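Local coordinates for short chain dehydrogenase (Salmonella typhi, PDB 3G1T), which probably catalyses the NAD(P)-dependent oxidation or reduction of an alcohol or carbonyl substrate, as a Rossmann-fold enzyme of the short-chain dehydrogenase family, at residues A[13-18]-A[143-148]; A[26-31]-A[52-57]; A[67-72]-A[82-87]; A[112-117]-A[164-169]. All coordinates share one frame; numbering follows the deposited sequence.

Contact 1. Residues A[13-18]-A[143-148]; sequences QNRIIL and KSDAGS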
loop_
_atom_site.group_PDB
_atom_site.type_symbol
_atom_site.label_atom_id
_atom_site.label_comp_id
_atom_site.label_asym_id
_atom_site.label_seq_id
_atom_site.Cartn_x
_atom_site.Cartn_y
_atom_site.Cartn_z
ATOM N N GLN A 13 3.041 -32.330 -10.927
ATOM C CA GLN A 13 4.196 -33.224 -11.012
ATOM C C GLN A 13 5.365 -32.520 -11.648
ATOM O O GLN A 13 5.268 -31.937 -12.773
ATOM C CB GLN A 13 3.828 -34.464 -11.840
ATOM C CG GLN A 13 4.932 -35.519 -11.807
ATOM C CD GLN A 13 5.223 -36.056 -10.379
ATOM O OE1 GLN A 13 4.311 -36.449 -9.583
ATOM N NE2 GLN A 13 6.487 -36.055 -10.049
ATOM N N ASN A 14 6.497 -32.549 -10.953
ATOM C CA ASN A 14 7.750 -31.883 -11.356
ATOM C C ASN A 14 7.747 -30.376 -11.379
ATOM O O ASN A 14 8.762 -29.779 -11.813
ATOM C CB ASN A 14 8.319 -32.399 -12.724
ATOM C CG ASN A 14 8.384 -33.876 -12.820
ATOM O OD1 ASN A 14 8.642 -34.518 -11.838
ATOM N ND2 ASN A 14 8.162 -34.453 -14.041
ATOM N N ARG A 15 6.696 -29.736 -10.848
ATOM C CA ARG A 15 6.714 -28.251 -10.860
ATOM C C ARG A 15 7.408 -27.785 -9.600
ATOM O O ARG A 15 7.161 -28.326 -8.513
ATOM C CB ARG A 15 5.318 -27.670 -11.013
ATOM C CG ARG A 15 4.735 -28.203 -12.295
ATOM C CD ARG A 15 3.601 -27.383 -12.709
ATOM N NE ARG A 15 3.893 -26.062 -13.237
ATOM C CZ ARG A 15 4.380 -25.815 -14.472
ATOM N NH1 ARG A 15 4.815 -26.764 -15.313
ATOM N NH2 ARG A 15 4.496 -24.557 -14.870
ATOM N N ILE A 16 8.277 -26.811 -9.758
ATOM C CA ILE A 16 9.196 -26.409 -8.634
ATOM C C ILE A 16 8.548 -25.162 -7.985
ATOM O O ILE A 16 8.455 -24.118 -8.657
ATOM C CB ILE A 16 10.592 -26.032 -9.159
ATOM C CG1 ILE A 16 11.153 -27.219 -10.004
ATOM C CG2 ILE A 16 11.524 -25.698 -7.979
ATOM C CD1 ILE A 16 12.324 -26.905 -10.870
ATOM N N ILE A 17 8.110 -25.229 -6.721
ATOM C CA ILE A 17 7.315 -24.120 -6.181
ATOM C C ILE A 17 7.878 -23.731 -4.849
ATOM O O ILE A 17 8.036 -24.585 -3.978
ATOM C CB ILE A 17 5.879 -24.546 -5.998
ATOM C CG1 ILE A 17 5.378 -25.164 -7.339
ATOM C CG2 ILE A 17 4.966 -23.401 -5.390
ATOM C CD1 ILE A 17 3.930 -25.579 -7.209
ATOM N N LEU A 18 8.179 -22.443 -4.750
ATOM C CA LEU A 18 8.691 -21.845 -3.546
ATOM C C LEU A 18 7.485 -21.393 -2.651
ATOM O O LEU A 18 6.545 -20.691 -3.112
ATOM C CB LEU A 18 9.589 -20.632 -3.884
ATOM C CG LEU A 18 9.996 -19.898 -2.580
ATOM C CD1 LEU A 18 10.940 -20.704 -1.581
ATOM C CD2 LEU A 18 10.463 -18.497 -2.680
ATOM N N LYS A 143 11.717 -18.690 -16.536
ATOM C CA LYS A 143 12.162 -19.967 -17.105
ATOM C C LYS A 143 11.057 -21.046 -17.125
ATOM O O LYS A 143 11.218 -22.094 -17.812
ATOM C CB LYS A 143 13.401 -20.490 -16.351
ATOM C CG LYS A 143 14.703 -19.639 -16.351
ATOM C CD LYS A 143 15.220 -19.302 -17.755
ATOM C CE LYS A 143 16.392 -20.144 -18.169
ATOM N NZ LYS A 143 16.844 -19.715 -19.571
ATOM N N SER A 144 9.963 -20.857 -16.357
ATOM C CA SER A 144 8.825 -21.800 -16.393
ATOM C C SER A 144 8.044 -21.766 -17.744
ATOM O O SER A 144 7.926 -20.692 -18.371
ATOM C CB SER A 144 7.817 -21.524 -15.251
ATOM O OG SER A 144 6.699 -22.428 -15.256
ATOM N N ASP A 145 7.442 -22.895 -18.155
ATOM C CA ASP A 145 6.548 -22.883 -19.357
ATOM C C ASP A 145 5.216 -22.172 -19.021
ATOM O O ASP A 145 4.449 -21.762 -19.874
ATOM C CB ASP A 145 6.222 -24.347 -19.817
ATOM C CG ASP A 145 5.327 -25.115 -18.810
ATOM O OD1 ASP A 145 5.693 -25.146 -17.581
ATOM O OD2 ASP A 145 4.207 -25.638 -19.180
ATOM N N ALA A 146 4.919 -22.041 -17.733
ATOM C CA ALA A 146 3.711 -21.360 -17.308
ATOM C C ALA A 146 3.844 -21.002 -15.801
ATOM O O ALA A 146 3.225 -21.619 -14.925
ATOM C CB ALA A 146 2.491 -22.248 -17.582
ATOM N N GLY A 147 4.632 -19.984 -15.522
ATOM C CA GLY A 147 4.989 -19.634 -14.109
ATOM C C GLY A 147 3.775 -19.010 -13.425
ATOM O O GLY A 147 2.907 -18.382 -14.059
ATOM N N SER A 148 3.685 -19.193 -12.100
ATOM C CA SER A 148 2.478 -18.630 -11.357
ATOM C C SER A 148 2.996 -18.005 -10.027
ATOM O O SER A 148 3.658 -18.679 -9.237
ATOM C CB SER A 148 1.458 -19.729 -11.050
ATOM O OG SER A 148 0.342 -19.195 -10.304
#

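Contact 2. Residues A[26-31]-A[52-57]; sequences IGREAA and RRVAQH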
loop_
_atom_site.group_PDB
_atom_site.type_symbol
_atom_site.label_atom_id
_atom_site.label_comp_id
_atom_site.label_asym_id
_atom_site.label_seq_id
_atom_site.Cartn_x
_atom_site.Cartn_y
_atom_site.Cartn_z
ATOM N N ILE A 26 -1.314 -21.753 6.932
ATOM C CA ILE A 26 -1.719 -21.962 5.554
ATOM C C ILE A 26 -0.478 -22.280 4.699
ATOM O O ILE A 26 -0.533 -23.107 3.763
ATOM C CB ILE A 26 -2.415 -20.666 5.024
ATOM C CG1 ILE A 26 -3.775 -20.507 5.698
ATOM C CG2 ILE A 26 -2.616 -20.792 3.522
ATOM C CD1 ILE A 26 -4.389 -19.141 5.525
ATOM N N GLY A 27 0.644 -21.631 5.051
ATOM C CA GLY A 27 1.964 -21.872 4.345
ATOM C C GLY A 27 2.455 -23.310 4.469
ATOM O O GLY A 27 2.777 -23.986 3.484
ATOM N N ARG A 28 2.479 -23.830 5.680
ATOM C CA ARG A 28 2.772 -25.258 5.870
ATOM C C ARG A 28 1.798 -26.203 5.132
ATOM O O ARG A 28 2.257 -27.189 4.478
ATOM C CB ARG A 28 2.733 -25.546 7.378
ATOM C CG ARG A 28 2.744 -26.998 7.712
ATOM C CD ARG A 28 2.615 -27.176 9.260
ATOM N NE ARG A 28 2.718 -28.590 9.556
ATOM C CZ ARG A 28 1.680 -29.426 9.495
ATOM N NH1 ARG A 28 0.472 -28.961 9.168
ATOM N NH2 ARG A 28 1.842 -30.736 9.786
ATOM N N GLU A 29 0.476 -25.913 5.222
ATOM C CA GLU A 29 -0.559 -26.668 4.482
ATOM C C GLU A 29 -0.322 -26.673 2.992
ATOM O O GLU A 29 -0.402 -27.702 2.339
ATOM C CB GLU A 29 -1.979 -26.137 4.737
ATOM C CG GLU A 29 -3.076 -27.156 4.428
ATOM C CD GLU A 29 -3.042 -28.377 5.384
ATOM O OE1 GLU A 29 -2.581 -28.228 6.530
ATOM O OE2 GLU A 29 -3.492 -29.455 5.006
ATOM N N ALA A 30 -0.017 -25.509 2.420
ATOM C CA ALA A 30 0.193 -25.462 0.975
ATOM C C ALA A 30 1.473 -26.242 0.595
ATOM O O ALA A 30 1.488 -26.969 -0.400
ATOM C CB ALA A 30 0.225 -24.014 0.512
ATOM N N ALA A 31 2.521 -26.131 1.397
ATOM C CA ALA A 31 3.760 -26.919 1.112
ATOM C C ALA A 31 3.476 -28.460 1.090
ATOM O O ALA A 31 3.822 -29.204 0.150
ATOM C CB ALA A 31 4.856 -26.556 2.060
ATOM N N ARG A 52 12.718 -27.391 9.251
ATOM C CA ARG A 52 13.256 -28.721 9.112
ATOM C C ARG A 52 12.071 -29.658 9.348
ATOM O O ARG A 52 11.937 -30.636 8.650
ATOM C CB ARG A 52 14.423 -29.001 10.093
ATOM C CG ARG A 52 15.043 -30.459 9.948
ATOM C CD ARG A 52 16.176 -30.824 10.964
ATOM N NE ARG A 52 15.682 -30.672 12.318
ATOM C CZ ARG A 52 14.875 -31.537 12.916
ATOM N NH1 ARG A 52 14.433 -32.641 12.294
ATOM N NH2 ARG A 52 14.471 -31.270 14.143
ATOM N N ARG A 53 11.196 -29.325 10.303
ATOM C CA ARG A 53 10.097 -30.244 10.709
ATOM C C ARG A 53 9.107 -30.417 9.569
ATOM O O ARG A 53 8.624 -31.502 9.317
ATOM C CB ARG A 53 9.376 -29.751 11.984
ATOM C CG ARG A 53 8.023 -30.405 12.277
ATOM C CD ARG A 53 7.383 -29.880 13.590
ATOM N NE ARG A 53 8.163 -30.283 14.769
ATOM C CZ ARG A 53 8.637 -29.445 15.695
ATOM N NH1 ARG A 53 8.398 -28.128 15.619
ATOM N NH2 ARG A 53 9.348 -29.926 16.715
ATOM N N VAL A 54 8.819 -29.323 8.869
ATOM C CA VAL A 54 7.861 -29.420 7.766
ATOM C C VAL A 54 8.507 -30.210 6.630
ATOM O O VAL A 54 7.886 -31.124 5.973
ATOM C CB VAL A 54 7.383 -28.005 7.299
ATOM C CG1 VAL A 54 6.524 -28.141 6.114
ATOM C CG2 VAL A 54 6.577 -27.286 8.411
ATOM N N ALA A 55 9.758 -29.879 6.360
ATOM C CA ALA A 55 10.451 -30.588 5.279
ATOM C C ALA A 55 10.544 -32.097 5.569
ATOM O O ALA A 55 10.489 -32.884 4.652
ATOM C CB ALA A 55 11.833 -30.012 5.032
ATOM N N GLN A 56 10.752 -32.465 6.848
ATOM C CA GLN A 56 10.854 -33.879 7.261
ATOM C C GLN A 56 9.513 -34.602 7.100
ATOM O O GLN A 56 9.460 -35.751 6.704
ATOM C CB GLN A 56 11.355 -33.993 8.711
ATOM C CG GLN A 56 12.738 -33.341 8.938
ATOM C CD GLN A 56 13.887 -34.310 9.285
ATOM O OE1 GLN A 56 14.890 -33.898 9.886
ATOM N NE2 GLN A 56 13.750 -35.589 8.880
ATOM N N HIS A 57 8.429 -33.880 7.354
ATOM C CA HIS A 57 7.082 -34.419 7.188
ATOM C C HIS A 57 6.894 -34.730 5.698
ATOM O O HIS A 57 6.463 -35.812 5.357
ATOM C CB HIS A 57 6.058 -33.406 7.777
ATOM C CG HIS A 57 4.613 -33.848 7.751
ATOM N ND1 HIS A 57 3.635 -33.197 8.478
ATOM C CD2 HIS A 57 3.982 -34.877 7.128
ATOM C CE1 HIS A 57 2.458 -33.772 8.271
ATOM N NE2 HIS A 57 2.641 -34.803 7.468
#

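Contact 3. Residues A[67-72]-A[82-87]; sequences QWFTLD and RQVADR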
loop_
_atom_site.group_PDB
_atom_site.type_symbol
_atom_site.label_atom_id
_atom_site.label_comp_id
_atom_site.label_asym_id
_atom_site.label_seq_id
_atom_site.Cartn_x
_atom_site.Cartn_y
_atom_site.Cartn_z
ATOM N N GLN A 67 14.213 -28.694 -0.044
ATOM C CA GLN A 67 15.145 -27.696 0.425
ATOM C C GLN A 67 14.425 -26.566 1.122
ATOM O O GLN A 67 13.274 -26.264 0.810
ATOM C CB GLN A 67 16.008 -27.177 -0.714
ATOM C CG GLN A 67 17.226 -28.097 -0.948
ATOM C CD GLN A 67 18.220 -27.540 -1.950
ATOM O OE1 GLN A 67 18.733 -28.279 -2.802
ATOM N NE2 GLN A 67 18.480 -26.224 -1.872
ATOM N N TRP A 68 15.073 -25.984 2.100
ATOM C CA TRP A 68 14.507 -24.857 2.808
ATOM C C TRP A 68 15.523 -23.739 2.922
ATOM O O TRP A 68 16.691 -23.959 2.767
ATOM C CB TRP A 68 13.933 -25.263 4.185
ATOM C CG TRP A 68 14.873 -26.106 5.029
ATOM C CD1 TRP A 68 14.920 -27.472 5.094
ATOM C CD2 TRP A 68 15.890 -25.628 5.922
ATOM N NE1 TRP A 68 15.889 -27.871 5.982
ATOM C CE2 TRP A 68 16.516 -26.758 6.488
ATOM C CE3 TRP A 68 16.338 -24.350 6.294
ATOM C CZ2 TRP A 68 17.563 -26.653 7.415
ATOM C CZ3 TRP A 68 17.376 -24.242 7.210
ATOM C CH2 TRP A 68 17.990 -25.393 7.753
ATOM N N PHE A 69 15.027 -22.549 3.198
ATOM C CA PHE A 69 15.863 -21.383 3.388
ATOM C C PHE A 69 15.316 -20.632 4.531
ATOM O O PHE A 69 14.089 -20.395 4.609
ATOM C CB PHE A 69 15.732 -20.450 2.205
ATOM C CG PHE A 69 16.292 -21.004 1.018
ATOM C CD1 PHE A 69 17.647 -20.909 0.798
ATOM C CD2 PHE A 69 15.492 -21.739 0.126
ATOM C CE1 PHE A 69 18.214 -21.487 -0.311
ATOM C CE2 PHE A 69 16.041 -22.326 -0.985
ATOM C CZ PHE A 69 17.418 -22.198 -1.225
ATOM N N THR A 70 16.207 -20.160 5.381
ATOM C CA THR A 70 15.739 -19.264 6.428
ATOM C C THR A 70 15.910 -17.844 5.866
ATOM O O THR A 70 16.945 -17.512 5.296
ATOM C CB THR A 70 16.480 -19.498 7.702
ATOM O OG1 THR A 70 17.861 -19.534 7.371
ATOM C CG2 THR A 70 16.076 -20.875 8.319
ATOM N N LEU A 71 14.852 -17.036 5.945
ATOM C CA LEU A 71 14.903 -15.595 5.544
ATOM C C LEU A 71 13.960 -14.852 6.458
ATOM O O LEU A 71 12.790 -15.249 6.598
ATOM C CB LEU A 71 14.517 -15.352 4.088
ATOM C CG LEU A 71 14.655 -13.939 3.457
ATOM C CD1 LEU A 71 16.078 -13.518 3.079
ATOM C CD2 LEU A 71 13.734 -13.798 2.282
ATOM N N ASP A 72 14.469 -13.789 7.081
ATOM C CA ASP A 72 13.641 -12.958 7.964
ATOM C C ASP A 72 13.241 -11.725 7.181
ATOM O O ASP A 72 14.068 -10.872 6.911
ATOM C CB ASP A 72 14.430 -12.554 9.202
ATOM C CG ASP A 72 13.566 -11.962 10.320
ATOM O OD1 ASP A 72 14.040 -12.010 11.480
ATOM O OD2 ASP A 72 12.448 -11.441 10.101
ATOM N N ARG A 82 18.653 -11.742 -3.126
ATOM C CA ARG A 82 19.434 -12.203 -4.289
ATOM C C ARG A 82 20.223 -13.525 -3.954
ATOM O O ARG A 82 20.350 -14.398 -4.832
ATOM C CB ARG A 82 20.416 -11.133 -4.833
ATOM C CG ARG A 82 19.850 -9.863 -5.543
ATOM C CD ARG A 82 18.895 -10.063 -6.787
ATOM N NE ARG A 82 18.410 -8.777 -7.304
ATOM C CZ ARG A 82 17.739 -8.598 -8.448
ATOM N NH1 ARG A 82 17.444 -9.627 -9.246
ATOM N NH2 ARG A 82 17.375 -7.369 -8.809
ATOM N N GLN A 83 20.712 -13.649 -2.709
ATOM C CA GLN A 83 21.403 -14.881 -2.263
ATOM C C GLN A 83 20.523 -16.083 -2.306
ATOM O O GLN A 83 20.969 -17.153 -2.745
ATOM C CB GLN A 83 21.997 -14.763 -0.830
ATOM C CG GLN A 83 23.222 -13.829 -0.619
ATOM C CD GLN A 83 23.364 -13.308 0.865
ATOM O OE1 GLN A 83 22.931 -13.965 1.837
ATOM N NE2 GLN A 83 23.987 -12.119 1.027
ATOM N N VAL A 84 19.251 -15.934 -1.921
ATOM C CA VAL A 84 18.277 -17.013 -2.041
ATOM C C VAL A 84 18.044 -17.422 -3.485
ATOM O O VAL A 84 17.998 -18.618 -3.771
ATOM C CB VAL A 84 16.904 -16.664 -1.310
ATOM C CG1 VAL A 84 15.736 -17.694 -1.622
ATOM C CG2 VAL A 84 17.147 -16.443 0.230
ATOM N N ALA A 85 17.884 -16.430 -4.376
ATOM C CA ALA A 85 17.615 -16.688 -5.758
ATOM C C ALA A 85 18.813 -17.409 -6.364
ATOM O O ALA A 85 18.658 -18.335 -7.121
ATOM C CB ALA A 85 17.364 -15.364 -6.505
ATOM N N ASP A 86 20.001 -16.985 -5.989
ATOM C CA ASP A 86 21.269 -17.625 -6.407
ATOM C C ASP A 86 21.352 -19.054 -5.890
ATOM O O ASP A 86 21.737 -19.960 -6.608
ATOM C CB ASP A 86 22.468 -16.832 -5.874
ATOM C CG ASP A 86 22.769 -15.561 -6.678
ATOM O OD1 ASP A 86 23.661 -14.773 -6.239
ATOM O OD2 ASP A 86 22.148 -15.354 -7.751
ATOM N N ARG A 87 20.940 -19.265 -4.650
ATOM C CA ARG A 87 20.941 -20.635 -4.141
ATOM C C ARG A 87 19.913 -21.558 -4.770
ATOM O O ARG A 87 20.178 -22.764 -4.947
ATOM C CB ARG A 87 20.838 -20.618 -2.628
ATOM C CG ARG A 87 22.163 -20.252 -2.030
ATOM C CD ARG A 87 22.075 -20.093 -0.561
ATOM N NE ARG A 87 21.874 -21.401 0.039
ATOM C CZ ARG A 87 21.687 -21.597 1.331
ATOM N NH1 ARG A 87 21.716 -20.571 2.175
ATOM N NH2 ARG A 87 21.476 -22.832 1.767
#

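Contact 4. Residues A[112-117]-A[164-169]; sequences SEQDPQ and WGAYAT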
loop_
_atom_site.group_PDB
_atom_site.type_symbol
_atom_site.label_atom_id
_atom_site.label_comp_id
_atom_site.label_asym_id
_atom_site.label_seq_id
_atom_site.Cartn_x
_atom_site.Cartn_y
_atom_site.Cartn_z
ATOM N N SER A 112 -5.905 6.394 15.515
ATOM C CA SER A 112 -5.404 7.363 16.533
ATOM C C SER A 112 -4.309 6.762 17.441
ATOM O O SER A 112 -3.461 7.496 17.979
ATOM C CB SER A 112 -6.531 7.844 17.409
ATOM O OG SER A 112 -7.028 6.726 18.083
ATOM N N GLU A 113 -4.332 5.438 17.551
ATOM C CA GLU A 113 -3.438 4.658 18.454
ATOM C C GLU A 113 -2.394 3.812 17.761
ATOM O O GLU A 113 -1.418 3.387 18.397
ATOM C CB GLU A 113 -4.304 3.701 19.344
ATOM C CG GLU A 113 -5.052 4.350 20.518
ATOM C CD GLU A 113 -6.024 3.359 21.234
ATOM O OE1 GLU A 113 -5.818 2.100 21.183
ATOM O OE2 GLU A 113 -7.033 3.875 21.819
ATOM N N GLN A 114 -2.482 3.587 16.446
ATOM C CA GLN A 114 -1.518 2.654 15.847
ATOM C C GLN A 114 -0.063 2.992 16.145
ATOM O O GLN A 114 0.392 4.114 15.866
ATOM C CB GLN A 114 -1.642 2.628 14.325
ATOM C CG GLN A 114 -2.917 2.011 13.802
ATOM C CD GLN A 114 -2.780 0.545 13.515
ATOM O OE1 GLN A 114 -3.572 -0.283 14.080
ATOM N NE2 GLN A 114 -1.814 0.164 12.648
ATOM N N ASP A 115 0.689 2.027 16.671
ATOM C CA ASP A 115 2.100 2.273 16.960
ATOM C C ASP A 115 2.897 2.516 15.667
ATOM O O ASP A 115 2.883 1.636 14.791
ATOM C CB ASP A 115 2.743 1.084 17.642
ATOM C CG ASP A 115 4.181 1.335 17.875
ATOM O OD1 ASP A 115 4.482 2.239 18.654
ATOM O OD2 ASP A 115 4.998 0.694 17.266
ATOM N N PRO A 116 3.628 3.643 15.559
ATOM C CA PRO A 116 4.366 3.886 14.276
ATOM C C PRO A 116 5.406 2.841 13.875
ATOM O O PRO A 116 5.564 2.528 12.664
ATOM C CB PRO A 116 4.988 5.267 14.471
ATOM C CG PRO A 116 3.957 5.951 15.432
ATOM C CD PRO A 116 3.605 4.863 16.408
ATOM N N GLN A 117 6.132 2.325 14.857
ATOM C CA GLN A 117 7.166 1.335 14.581
ATOM C C GLN A 117 6.534 0.044 14.103
ATOM O O GLN A 117 7.046 -0.557 13.172
ATOM C CB GLN A 117 8.078 1.099 15.813
ATOM C CG GLN A 117 9.287 0.178 15.524
ATOM C CD GLN A 117 10.134 0.634 14.282
ATOM O OE1 GLN A 117 10.942 1.580 14.376
ATOM N NE2 GLN A 117 9.913 -0.018 13.109
ATOM N N TRP A 164 -8.227 -1.920 11.210
ATOM C CA TRP A 164 -7.329 -2.775 10.474
ATOM C C TRP A 164 -6.003 -2.107 10.035
ATOM O O TRP A 164 -5.106 -2.783 9.512
ATOM C CB TRP A 164 -8.041 -3.498 9.345
ATOM C CG TRP A 164 -8.889 -4.620 9.902
ATOM C CD1 TRP A 164 -10.157 -4.531 10.263
ATOM C CD2 TRP A 164 -8.493 -5.997 10.094
ATOM N NE1 TRP A 164 -10.614 -5.780 10.768
ATOM C CE2 TRP A 164 -9.598 -6.679 10.680
ATOM C CE3 TRP A 164 -7.312 -6.701 9.858
ATOM C CZ2 TRP A 164 -9.576 -8.083 10.948
ATOM C CZ3 TRP A 164 -7.260 -8.099 10.126
ATOM C CH2 TRP A 164 -8.405 -8.763 10.668
ATOM N N GLY A 165 -5.905 -0.803 10.299
ATOM C CA GLY A 165 -4.602 -0.049 10.309
ATOM C C GLY A 165 -3.543 -0.461 9.276
ATOM O O GLY A 165 -3.880 -0.547 8.038
ATOM N N ALA A 166 -2.327 -0.787 9.755
ATOM C CA ALA A 166 -1.230 -1.156 8.863
ATOM C C ALA A 166 -1.547 -2.386 8.021
ATOM O O ALA A 166 -1.204 -2.466 6.866
ATOM C CB ALA A 166 0.081 -1.325 9.658
ATOM N N TYR A 167 -2.185 -3.376 8.600
ATOM C CA TYR A 167 -2.518 -4.596 7.838
ATOM C C TYR A 167 -3.336 -4.277 6.557
ATOM O O TYR A 167 -2.954 -4.702 5.439
ATOM C CB TYR A 167 -3.340 -5.561 8.706
ATOM C CG TYR A 167 -3.417 -6.956 8.068
ATOM C CD1 TYR A 167 -2.245 -7.762 7.996
ATOM C CD2 TYR A 167 -4.616 -7.462 7.509
ATOM C CE1 TYR A 167 -2.292 -9.054 7.436
ATOM C CE2 TYR A 167 -4.640 -8.772 6.924
ATOM C CZ TYR A 167 -3.498 -9.524 6.941
ATOM O OH TYR A 167 -3.459 -10.776 6.377
ATOM N N ALA A 168 -4.493 -3.617 6.729
ATOM C CA ALA A 168 -5.375 -3.264 5.587
ATOM C C ALA A 168 -4.584 -2.434 4.526
ATOM O O ALA A 168 -4.658 -2.749 3.330
ATOM C CB ALA A 168 -6.514 -2.452 6.041
ATOM N N THR A 169 -3.875 -1.406 5.002
ATOM C CA THR A 169 -3.012 -0.543 4.154
ATOM C C THR A 169 -2.085 -1.442 3.353
ATOM O O THR A 169 -1.921 -1.245 2.116
ATOM C CB THR A 169 -2.276 0.524 4.971
ATOM O OG1 THR A 169 -3.248 1.289 5.715
ATOM C CG2 THR A 169 -1.484 1.554 4.041
#

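Contact 1. Residues A[13-18]-A[143-148]
Arg15 and Ser144 bring the two backbones nearest, yet their CA atoms remain 8.8 Å apart, too far for main-chain pairing. Both segments run from a loop into a parallel strand, 16-19 and 147-152, and strand 97-99 lies between these two in the sheet. The separation is bridged by one long side chain. Arg15 folds at its third torsion (chi3 73°), which swings the guanidinium across to the turn that precedes strand 147-152. There the group is end-on to Asp145: NH1 reaches Asp145 OD1 at 2.9 Å and NH2 reaches the same oxygen at 3.0 Å. OD1 lies in the guanidinium plane and receives NH1 on its syn lone pair, whereas NH2 comes to that syn side tilted out of the carboxylate plane. Both nitrogens of this salt bridge fork onto one oxygen, and the guanidinium and carboxylate planes stand 71° apart, unlike the coplanar two-oxygen pairing. NH2 also makes a weak bond of 3.2 Å to Ala146 O, an oxygen that takes a firmer bond from Arg191. Ser144 OG lies 3.1 Å from Arg15 NH2 at a poor bonding angle; it serves instead as the acceptor of an ST turn, taking Ala146 N at 3.1 Å, and is hydrogen-bonded to Asp96, just before strand 97-99. Asp145 is on the solvent side, its side chain about 4 Å from a bound magnesium ion. Tying together the loops that enter two non-adjacent strands, the bridge lies at the N-terminal ends of the parallel strands of a Rossmann-fold sheet.

Contact 2. Residues A[26-31]-A[52-57]
Arg28 and Val54 join helices 25-36 and 48-62, which are consecutive in the Rossmann fold, with strand 40-45 between them in sequence. Ile26 and Gly27 complete the glycine-rich TGxxxGxG turn and helix start that in this family normally bind the dinucleotide phosphates. The tight part of the contact is apolar and faces the sheet. Val54 directs its CG2 methyl at the arginine stem, 3.9 Å from CG and 4.1 Å from CD of Arg28. Ala31, three residues further along its helix, also points this way; its methyl and Val54 both rest on Leu43 of strand 40-45, so strand 40-45 closes the seam on the side of the sheet. Toward solvent the contact loosens. Arg28 leaves the helix with CG anti to the backbone N (chi1 169°) and stays extended to NE, carrying its guanidinium past Val54 to the partly exposed His57. Here a cationic guanidinium and an imidazole that may or may not be charged meet, the side chains crossing at about a right angle, with their planes 52° apart. The imidazole also packs on Leu32 and Arg36, further along the arginine's own helix. Arg28 NH2 comes to the ring at its edge, near the ring plane, 3.3 Å from His57 ND1 and 3.4 Å from His57 CE1.

Contact 3. Residues A[67-72]-A[82-87]
Phe69 presents one ring face to Val84 and part of its rim to Arg87, two helix residues separated by almost one turn. The phenyl group drops from the strand toward helix 78-91 with CG beside the backbone N and anti to the carbonyl carbon (chi1 -68°). Val84 CG1 sits over the centre of that face, 4.3 Å from Phe69 CG. Leu71, just past the strand end, also points toward the helix and completes the apolar patch by placing CD1 4.2 Å from Val84 CG2. This is the first half of a right-handed beta-alpha-beta crossover of the Rossmann fold: strand 67-70, outermost in the sheet within the chain, leads into helix 78-91, which packs back against it. Thr70, between Phe69 and Leu71, points the other way and meets helix 48-62. Arg87 shapes the outer margin. Its CB is 3.6 Å from Phe69 CE1, approaching obliquely, and a bend at its third torsion (chi3 70°) then brings the chain back along the phenyl rim. NE, 3.7 Å from Phe69 CE1, lies in the ring plane, and the guanidinium turns its flat side to that same carbon. With the two planes 71° apart, the aromatic edge meets the guanidinium face, while Ile88 of the helix adds a further contact to the ring.

Contact 4. Residues A[112-117]-A[164-169]
Gly165 O is gripped twice from one residue: Thr169 OG1 donates to it over 3.0 Å and Thr169 N, in the usual helical i to i+4 bond, over 3.2 Å. The hydroxyl comes in above the carbonyl plane, 47° out of it; side chain and backbone together fasten the first turn of helix 165-185. Gly165 is also where Gln114 makes its contact. The phi of Gly165 is positive (36°), and with no side chain in the way the glutamine amide lies directly against the backbone, Gln114 CD being 3.7 Å from Gly165 CA and 4.0 Å from Ala166 N. A bend at chi2 (-92°) turns the amide onto this spot, and Trp119 packs beside Gln114, Ala166 and Thr169. Tyr167, whose ring leads away from Gln114, opens the Tyr-x-x-x-Lys sequence characteristic of short-chain dehydrogenases, a signature that in this family belongs to the active site; the contact therefore abuts the helix start that carries it. On the other side, Gln114 leads through the N-cap residue Asp115 into helix 116-142. Helices 116-142 and 165-185 are those that in many family members build a four-helix dimer interface, and here both segments touch the second subunit. Gln114 O accepts from Gln135 NE2 of that neighbouring chain, Gln114 also packs on its Phe131, and Ala168 and Thr169 meet its Val180 and Met177.

Overall arrangement
The four contacts lie in one Rossmann domain. Contacts 1 and 4 are on opposite sides of the chain's centre, their centres about 36 Å apart, but they interlock in sequence: strand 147-152 leaves contact 1 and helix 165-185 follows it into contact 4. Contacts 2 and 3 are nested within the loop closed by contact 1. Their centres are about 16 Å apart and they touch where Trp68 of contact 3, in the conformer given, packs on Ala55 of contact 2. Contact 4 carries the signature tyrosine and the subunit interface, about 30 Å between centres but about 8 Å between nearest atoms from contact 2, whose first helix follows the probable dinucleotide-binding turn; the magnesium ion lies about 4 Å from the side chain of Asp145, in contact 1.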